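Side-chain contacts in nucleoside diphosphate kinase (Aquifex aeolicus, PDB 3ZTP), which probably transfers the gamma phosphate of ATP to nucleoside diphosphates by a ping-pong mechanism, through a phosphorylated active-site intermediate: residues R41-P44 / E45-G48; K100-P103 / N104-R107; S122-P125 / E126-Q129; I135-G138 / L139-V142. All blocks are in the same frame, centred on the assembly; numbering follows the deposited sequence. Where two conformers were deposited one is given.

Contact 1 (R41-P44 / E45-G48)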
loop_
_atom_site.group_PDB
_atom_site.type_symbol
_atom_site.label_atom_id
_atom_site.label_comp_id
_atom_site.label_asym_id
_atom_site.label_seq_id
_atom_site.Cartn_x
_atom_site.Cartn_y
_atom_site.Cartn_z
ATOM N N ARG A 41 -3.459 0.025 -10.989
ATOM C CA ARG A 41 -3.491 -0.549 -12.327
ATOM C C ARG A 41 -3.360 -2.060 -12.216
ATOM O O ARG A 41 -2.354 -2.573 -11.704
ATOM C CB ARG A 41 -2.364 0.021 -13.160
ATOM C CG ARG A 41 -2.214 -0.682 -14.496
ATOM C CD ARG A 41 -2.401 0.262 -15.604
ATOM N NE ARG A 41 -2.305 -0.384 -16.910
ATOM C CZ ARG A 41 -1.883 0.248 -17.986
ATOM N NH1 ARG A 41 -1.533 1.529 -17.907
ATOM N NH2 ARG A 41 -1.842 -0.392 -19.140
ATOM N N PHE A 42 -4.372 -2.789 -12.650
ATOM C CA PHE A 42 -4.261 -4.239 -12.766
ATOM C C PHE A 42 -3.198 -4.581 -13.811
ATOM O O PHE A 42 -3.246 -4.062 -14.941
ATOM C CB PHE A 42 -5.560 -4.844 -13.321
ATOM C CG PHE A 42 -6.668 -5.059 -12.335
ATOM C CD1 PHE A 42 -6.551 -5.961 -11.291
ATOM C CD2 PHE A 42 -7.879 -4.419 -12.514
ATOM C CE1 PHE A 42 -7.596 -6.206 -10.432
ATOM C CE2 PHE A 42 -8.934 -4.661 -11.645
ATOM C CZ PHE A 42 -8.793 -5.554 -10.600
ATOM N N THR A 43 -2.283 -5.481 -13.453
ATOM C CA THR A 43 -1.565 -6.223 -14.495
ATOM C C THR A 43 -2.552 -7.181 -15.165
ATOM O O THR A 43 -3.586 -7.502 -14.602
ATOM C CB THR A 43 -0.434 -7.066 -13.907
ATOM O OG1 THR A 43 -1.010 -8.036 -13.030
ATOM C CG2 THR A 43 0.534 -6.196 -13.130
ATOM N N PRO A 44 -2.241 -7.653 -16.372
ATOM C CA PRO A 44 -3.124 -8.645 -16.972
ATOM C C PRO A 44 -3.300 -9.879 -16.083
ATOM O O PRO A 44 -4.405 -10.413 -15.975
ATOM C CB PRO A 44 -2.411 -8.976 -18.299
ATOM C CG PRO A 44 -1.698 -7.703 -18.655
ATOM C CD PRO A 44 -1.214 -7.178 -17.312
ATOM N N GLU A 45 -2.242 -10.316 -15.423
ATOM C CA GLU A 45 -2.325 -11.466 -14.567
ATOM C C GLU A 45 -3.295 -11.236 -13.398
ATOM O O GLU A 45 -4.128 -12.089 -13.089
ATOM C CB GLU A 45 -0.923 -11.788 -14.057
ATOM C CG GLU A 45 0.099 -12.181 -15.163
ATOM C CD GLU A 45 0.418 -11.084 -16.219
ATOM O OE1 GLU A 45 0.649 -9.889 -15.889
ATOM O OE2 GLU A 45 0.466 -11.449 -17.416
ATOM N N LYS A 46 -3.185 -10.078 -12.764
ATOM C CA LYS A 46 -4.050 -9.748 -11.614
ATOM C C LYS A 46 -5.505 -9.567 -12.047
ATOM O O LYS A 46 -6.411 -10.007 -11.345
ATOM C CB LYS A 46 -3.540 -8.525 -10.831
ATOM C CG LYS A 46 -2.253 -8.742 -10.043
ATOM C CD LYS A 46 -2.430 -9.647 -8.867
ATOM C CE LYS A 46 -1.109 -9.817 -8.121
ATOM N NZ LYS A 46 -1.299 -10.878 -7.132
ATOM N N ALA A 47 -5.745 -8.909 -13.187
ATOM C CA ALA A 47 -7.109 -8.813 -13.684
ATOM C C ALA A 47 -7.705 -10.200 -13.940
ATOM O O ALA A 47 -8.869 -10.457 -13.624
ATOM C CB ALA A 47 -7.142 -7.997 -14.945
ATOM N N GLY A 48 -6.904 -11.101 -14.492
ATOM C CA GLY A 48 -7.345 -12.466 -14.727
ATOM C C GLY A 48 -7.705 -13.226 -13.455
ATOM O O GLY A 48 -8.694 -13.985 -13.415
#
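Phe42 leans against Ala47 in a hydrophobic staple, the pairing of the residue before an N-cap with the fourth residue after it, where the chain leaves strand 33-40 and enters helix 44-50. Thr43 is the N-cap. Starting at the root of the aromatic side chain, Phe42 CB sits 3.9 Å from Ala47 CB, and CG keeps the same neighbour while also reaching Ala47 CA. Further out, Phe42 CD1 comes to 3.6 Å from Ala47 N, and CE1 passes near Lys46 O. Ala47 CA stands over one face of the ring, 4.2 Å from its centroid, a CH-pi contact, whereas Lys46 CB lies in the ring plane at its edge. CZ, at the tip, turns to Ile135 on helix 125-135. Putting a serine in place of Phe42 would probably open a gap beside Ala47 and Ile135 and leave the first turn of the helix without its staple.

The polar half of the cap belongs to Thr43. Its OG1 stands between the backbone N and the carbonyl carbon (chi1 63°) and from there accepts from Lys46 N at 3.0 Å, with an N-H...O angle of 161°. Ala47 N bonds to Thr43 O at 2.9 Å, and Gly48 N to Pro44 O, so the helical pattern starts at once. Lys46 runs alongside Thr43 before its NZ leaves to bond Gly138 O and Ile141 O of the second subunit; near its root, Lys46 CG packs 3.3 Å from Thr43 OG1.

Contact 2 (K100-P103 / N104-R107)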
loop_
_atom_site.group_PDB
_atom_site.type_symbol
_atom_site.label_atom_id
_atom_site.label_comp_id
_atom_site.label_asym_id
_atom_site.label_seq_id
_atom_site.Cartn_x
_atom_site.Cartn_y
_atom_site.Cartn_z
ATOM N N LYS A 100 -32.608 2.505 -21.513
ATOM C CA LYS A 100 -34.025 2.262 -21.770
ATOM C C LYS A 100 -34.816 2.142 -20.470
ATOM O O LYS A 100 -35.931 2.685 -20.388
ATOM C CB LYS A 100 -34.211 1.002 -22.628
ATOM C CG LYS A 100 -33.780 1.204 -24.076
ATOM C CD LYS A 100 -33.751 -0.094 -24.876
ATOM C CE LYS A 100 -33.252 0.163 -26.294
ATOM N NZ LYS A 100 -33.083 -1.080 -27.095
ATOM N N VAL A 101 -34.276 1.455 -19.466
ATOM C CA VAL A 101 -35.050 1.131 -18.279
ATOM C C VAL A 101 -34.660 1.870 -17.003
ATOM O O VAL A 101 -35.425 1.865 -16.041
ATOM C CB VAL A 101 -35.020 -0.375 -17.984
ATOM C CG1 VAL A 101 -35.513 -1.155 -19.210
ATOM C CG2 VAL A 101 -33.625 -0.824 -17.579
ATOM N N ALA A 102 -33.474 2.493 -16.974
ATOM C CA ALA A 102 -32.985 3.177 -15.778
ATOM C C ALA A 102 -32.112 4.363 -16.188
ATOM O O ALA A 102 -30.899 4.291 -16.060
ATOM C CB ALA A 102 -32.195 2.202 -14.897
ATOM N N PRO A 103 -32.715 5.453 -16.676
ATOM C CA PRO A 103 -31.910 6.486 -17.333
ATOM C C PRO A 103 -30.875 7.177 -16.456
ATOM O O PRO A 103 -29.907 7.708 -16.992
ATOM C CB PRO A 103 -32.957 7.505 -17.819
ATOM C CG PRO A 103 -34.179 6.739 -17.939
ATOM C CD PRO A 103 -34.154 5.705 -16.845
ATOM N N ASN A 104 -31.080 7.206 -15.147
ATOM C CA ASN A 104 -30.138 7.835 -14.242
ATOM C C ASN A 104 -29.219 6.831 -13.567
ATOM O O ASN A 104 -28.513 7.179 -12.633
ATOM C CB ASN A 104 -30.861 8.673 -13.168
ATOM C CG ASN A 104 -29.965 9.695 -12.520
ATOM O OD1 ASN A 104 -29.067 10.246 -13.154
ATOM N ND2 ASN A 104 -30.132 9.875 -11.215
ATOM N N SER A 105 -29.202 5.591 -14.037
ATOM C CA SER A 105 -28.252 4.626 -13.514
ATOM C C SER A 105 -26.843 4.952 -13.967
ATOM O O SER A 105 -26.628 5.634 -14.961
ATOM C CB SER A 105 -28.633 3.219 -13.921
ATOM O OG SER A 105 -28.543 3.003 -15.323
ATOM N N ILE A 106 -25.860 4.447 -13.237
ATOM C CA ILE A 106 -24.478 4.729 -13.594
ATOM C C ILE A 106 -24.196 4.268 -15.030
ATOM O O ILE A 106 -23.551 4.979 -15.797
ATOM C CB ILE A 106 -23.478 4.066 -12.613
ATOM C CG1 ILE A 106 -23.678 4.545 -11.171
ATOM C CG2 ILE A 106 -22.061 4.287 -13.086
ATOM C CD1 ILE A 106 -23.549 6.018 -10.994
ATOM N N ARG A 107 -24.644 3.065 -15.395
ATOM C CA ARG A 107 -24.350 2.542 -16.729
ATOM C C ARG A 107 -25.087 3.303 -17.809
ATOM O O ARG A 107 -24.562 3.523 -18.898
ATOM C CB ARG A 107 -24.588 1.027 -16.808
ATOM C CG ARG A 107 -23.551 0.299 -15.968
ATOM C CD ARG A 107 -23.775 -1.154 -15.879
ATOM N NE ARG A 107 -22.654 -1.836 -15.272
ATOM C CZ ARG A 107 -22.761 -2.990 -14.642
ATOM N NH1 ARG A 107 -23.935 -3.557 -14.465
ATOM N NH2 ARG A 107 -21.692 -3.600 -14.176
#
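Ala102 and Ser105 are the two ends of a type I beta turn, their CA atoms 5.4 Å apart, with Pro103 and Asn104 at the corners. The turn is the whole link between helix 95-101 and helix 106-110: Ala102 is the first residue to leave helical geometry, and Ser105 is already the N-cap of the next helix. The proline suits the first corner, since its ring holds phi at -63° and it has no N-H to satisfy there.

The turn is closed at one atom, Ala102 O, which takes two donors from the same residue. Ser105 N reaches it at 2.9 Å, the ordinary turn bond, but from well above the carbonyl plane. Ser105 OG donates to it at 2.8 Å and does lie in that plane, so the two donors use different approaches to the oxygen. The hydroxyl can do this because a chi1 of 66° turns OG back over the backbone of its own residue, facing across the turn. The same OG accepts from Ala108 N, so a single oxygen caps the new helix and ties it to the end of the old one; with both roles taken, its rotation is probably fixed.

Beyond the cap, Arg107, predicted to bind ATP, turns away from the turn and is held by Gly91 O and Ile119 O, while Ile106 packs on Ile23 and Phe27 of helix 20-29. Within the turn, apolar contact is slight: Ala102 CB touches Ser105 CB at 3.8 Å.

Contact 3 (S122-P125 / E126-Q129)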
loop_
_atom_site.group_PDB
_atom_site.type_symbol
_atom_site.label_atom_id
_atom_site.label_comp_id
_atom_site.label_asym_id
_atom_site.label_seq_id
_atom_site.Cartn_x
_atom_site.Cartn_y
_atom_site.Cartn_z
ATOM N N SER A 122 -19.713 -5.878 -7.005
ATOM C CA SER A 122 -19.857 -7.257 -6.531
ATOM C C SER A 122 -21.300 -7.751 -6.677
ATOM O O SER A 122 -22.254 -7.010 -6.483
ATOM C CB SER A 122 -19.468 -7.340 -5.053
ATOM O OG SER A 122 -18.201 -6.772 -4.811
ATOM N N ASP A 123 -21.416 -9.038 -6.954
ATOM C CA ASP A 123 -22.688 -9.683 -7.283
ATOM C C ASP A 123 -23.428 -10.178 -6.054
ATOM O O ASP A 123 -24.646 -10.235 -6.047
ATOM C CB ASP A 123 -22.422 -10.877 -8.207
ATOM C CG ASP A 123 -23.686 -11.661 -8.546
ATOM O OD1 ASP A 123 -24.552 -11.113 -9.256
ATOM O OD2 ASP A 123 -23.792 -12.841 -8.131
ATOM N N SER A 124 -22.683 -10.542 -5.026
ATOM C CA SER A 124 -23.209 -11.339 -3.916
ATOM C C SER A 124 -22.341 -11.124 -2.691
ATOM O O SER A 124 -21.241 -10.601 -2.816
ATOM C CB SER A 124 -23.184 -12.819 -4.279
ATOM O OG SER A 124 -21.857 -13.284 -4.411
ATOM N N PRO A 125 -22.789 -11.572 -1.513
ATOM C CA PRO A 125 -21.942 -11.423 -0.323
ATOM C C PRO A 125 -20.600 -12.130 -0.457
ATOM O O PRO A 125 -19.577 -11.595 -0.036
ATOM C CB PRO A 125 -22.785 -12.092 0.776
ATOM C CG PRO A 125 -24.182 -11.883 0.347
ATOM C CD PRO A 125 -24.148 -12.031 -1.159
ATOM N N GLU A 126 -20.610 -13.325 -1.032
ATOM C CA GLU A 126 -19.418 -14.141 -1.140
ATOM C C GLU A 126 -18.457 -13.551 -2.175
ATOM O O GLU A 126 -17.241 -13.488 -1.947
ATOM C CB GLU A 126 -19.818 -15.586 -1.480
ATOM C CG GLU A 126 -20.813 -16.221 -0.480
ATOM C CD GLU A 126 -22.311 -15.990 -0.777
ATOM O OE1 GLU A 126 -22.669 -15.208 -1.672
ATOM O OE2 GLU A 126 -23.144 -16.611 -0.087
ATOM N N SER A 127 -18.975 -13.062 -3.295
ATOM C CA SER A 127 -18.089 -12.428 -4.255
ATOM C C SER A 127 -17.576 -11.083 -3.715
ATOM O O SER A 127 -16.411 -10.740 -3.934
ATOM C CB SER A 127 -18.746 -12.277 -5.607
ATOM O OG SER A 127 -19.893 -11.490 -5.500
ATOM N N ALA A 128 -18.387 -10.333 -2.972
ATOM C CA ALA A 128 -17.891 -9.116 -2.351
ATOM C C ALA A 128 -16.723 -9.420 -1.435
ATOM O O ALA A 128 -15.730 -8.698 -1.413
ATOM C CB ALA A 128 -19.008 -8.412 -1.593
ATOM N N GLN A 129 -16.830 -10.467 -0.627
ATOM C CA GLN A 129 -15.748 -10.803 0.299
ATOM C C GLN A 129 -14.448 -11.071 -0.473
ATOM O O GLN A 129 -13.376 -10.566 -0.107
ATOM C CB GLN A 129 -16.140 -12.021 1.123
ATOM C CG GLN A 129 -15.074 -12.505 2.083
ATOM C CD GLN A 129 -15.561 -13.656 2.950
ATOM O OE1 GLN A 129 -16.420 -13.477 3.811
ATOM N NE2 GLN A 129 -15.021 -14.846 2.714
#
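The N-terminal cap of helix 125-135 brings Ser124, the N-cap residue, against Ser127 one turn on, just past the strand 119-121 that carries His120, the predicted phosphorylated residue. The two hydroxyls are hydrogen-bonded, Ser124 OG to Ser127 OG at 2.9 Å. The two serines share one rotamer, with chi1 near +60° (66° and 60°), and this brings the hydroxyls together at the helix start. Ser127 OG also receives a weak bond from Asp123 N, at 3.2 Å and well bent.

Glu126 folds back along Pro125, its chain bent at chi2 (88°); OE1 rests 3.5 Å from Pro125 CD. The backbone is helical from here: Ala128 N bonds to Ser124 O at 2.9 Å and Gln129 N to Pro125 O at 3.0 Å.

On the buried side, Ser122 points at Ala128, but its polar end is engaged elsewhere, with Glu131 of the same helix and Leu7 N of strand 3-10. Its side chain thus links helix and sheet close to His120, and may be part of the second shell of the active site. Ser122 OG lies 3.4 Å from Ala128 CA.

Contact 4 (I135-G138 / L139-V142)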
loop_
_atom_site.group_PDB
_atom_site.type_symbol
_atom_site.label_atom_id
_atom_site.label_comp_id
_atom_site.label_asym_id
_atom_site.label_seq_id
_atom_site.Cartn_x
_atom_site.Cartn_y
_atom_site.Cartn_z
ATOM N N ILE A 135 -8.459 -6.497 -3.555
ATOM C CA ILE A 135 -8.000 -5.139 -3.816
ATOM C C ILE A 135 -7.467 -4.437 -2.566
ATOM O O ILE A 135 -6.505 -3.689 -2.641
ATOM C CB ILE A 135 -9.164 -4.295 -4.408
ATOM C CG1 ILE A 135 -9.711 -4.950 -5.684
ATOM C CG2 ILE A 135 -8.731 -2.847 -4.664
ATOM C CD1 ILE A 135 -8.668 -5.194 -6.774
ATOM N N PHE A 136 -8.119 -4.678 -1.427
ATOM C CA PHE A 136 -7.852 -3.942 -0.192
ATOM C C PHE A 136 -7.594 -4.871 0.968
ATOM O O PHE A 136 -8.405 -5.757 1.230
ATOM C CB PHE A 136 -9.077 -3.084 0.213
ATOM C CG PHE A 136 -9.386 -1.946 -0.722
ATOM C CD1 PHE A 136 -8.572 -0.837 -0.787
ATOM C CD2 PHE A 136 -10.494 -2.012 -1.528
ATOM C CE1 PHE A 136 -8.881 0.213 -1.642
ATOM C CE2 PHE A 136 -10.837 -0.949 -2.357
ATOM C CZ PHE A 136 -10.022 0.138 -2.430
ATOM N N SER A 137 -6.534 -4.611 1.721
ATOM C CA SER A 137 -6.359 -5.299 2.998
ATOM C C SER A 137 -7.234 -4.648 4.056
ATOM O O SER A 137 -7.726 -3.514 3.900
ATOM C CB SER A 137 -4.921 -5.206 3.469
ATOM O OG SER A 137 -4.632 -3.890 3.879
ATOM N N GLY A 138 -7.400 -5.320 5.172
ATOM C CA GLY A 138 -8.030 -4.739 6.333
ATOM C C GLY A 138 -7.375 -3.469 6.792
ATOM O O GLY A 138 -8.044 -2.569 7.315
ATOM N N LEU A 139 -6.063 -3.368 6.607
ATOM C CA LEU A 139 -5.347 -2.153 6.988
ATOM C C LEU A 139 -5.762 -0.926 6.172
ATOM O O LEU A 139 -5.542 0.205 6.621
ATOM C CB LEU A 139 -3.834 -2.346 6.855
ATOM C CG LEU A 139 -3.222 -3.400 7.770
ATOM C CD1 LEU A 139 -1.740 -3.606 7.448
ATOM C CD2 LEU A 139 -3.366 -2.997 9.219
ATOM N N GLU A 140 -6.318 -1.140 4.977
ATOM C CA GLU A 140 -6.751 -0.065 4.091
ATOM C C GLU A 140 -8.195 0.353 4.270
ATOM O O GLU A 140 -8.668 1.282 3.602
ATOM C CB GLU A 140 -6.574 -0.499 2.633
ATOM C CG GLU A 140 -5.135 -0.691 2.224
ATOM C CD GLU A 140 -5.014 -1.215 0.829
ATOM O OE1 GLU A 140 -5.048 -0.410 -0.119
ATOM O OE2 GLU A 140 -4.863 -2.435 0.637
ATOM N N ILE A 141 -8.933 -0.324 5.127
ATOM C CA ILE A 141 -10.335 -0.022 5.379
ATOM C C ILE A 141 -10.377 0.910 6.590
ATOM O O ILE A 141 -9.921 0.553 7.671
ATOM C CB ILE A 141 -11.127 -1.330 5.554
ATOM C CG1 ILE A 141 -11.039 -2.094 4.234
ATOM C CG2 ILE A 141 -12.576 -1.021 5.958
ATOM C CD1 ILE A 141 -11.622 -3.495 4.252
ATOM N N VAL A 142 -10.869 2.136 6.410
ATOM C CA VAL A 142 -10.727 3.190 7.433
ATOM C C VAL A 142 -12.013 3.987 7.578
ATOM O O VAL A 142 -12.923 3.840 6.763
ATOM C CB VAL A 142 -9.565 4.176 7.112
ATOM C CG1 VAL A 142 -8.226 3.479 7.206
ATOM C CG2 VAL A 142 -9.742 4.818 5.730
ATOM O OXT VAL A 142 -12.183 4.761 8.534
HETATM O O HOH W 1 -2.440 -3.276 2.437
#
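Glu140 reaches back from a 3-10 turn near the C terminus to Ser137 and Phe136, just after helix 125-135. CG sits beside the backbone N (chi1 -66°) and the chain runs straight on through chi2, which carries the carboxylate back past Ser137. There OE2 accepts from Ser137 N at 2.9 Å, met from above the carboxylate plane. In return Glu140 N gives a weak bond to Ser137 OG, 3.4 Å, recalling the reciprocal pattern of a capping box, while its stronger bond goes to Ser137 O at 3.0 Å. A chi1 of 71° on Ser137 is what sets OG within reach of both Glu140 N and a water.

The other carboxylate oxygen, OE1, lies at the edge of the Phe136 ring, 3.6 Å from CD1, and forms a salt bridge with Lys38 of strand 33-40. Carboxylate and ring planes stand 64° apart. With an alanine in place of Glu140, Lys38 would probably lose its salt-bridge mate and Ser137 N its side-chain acceptor.

Phe136 packs on Ala74 and Val76 of strand 72-78; Leu139 meets Phe40 of the second subunit. The water closes the polar side, accepting from Ser137 OG at 2.7 Å and donating to Glu140 OE2 at 3.1 Å.

The four contacts follow one another along the chain; each closes a short local turn, and none nests in or crosses another. Contact 1 turns strand 33-40 into helix 44-50. Contact 2, on the far side of the chain's centre, joins helix 95-101 to helix 106-110, its centre about 29 Å from that of contact 1. Contact 3 leads from strand 119-121 into helix 125-135, and contact 4 takes up the chain at the other end of that helix, so 3 and 4 bracket it with centres about 16 Å apart. Contacts 1 and 4 are the pair that meet, through packing of Phe42 on Ile135, joining the entry of helix 44-50 to the end of helix 125-135.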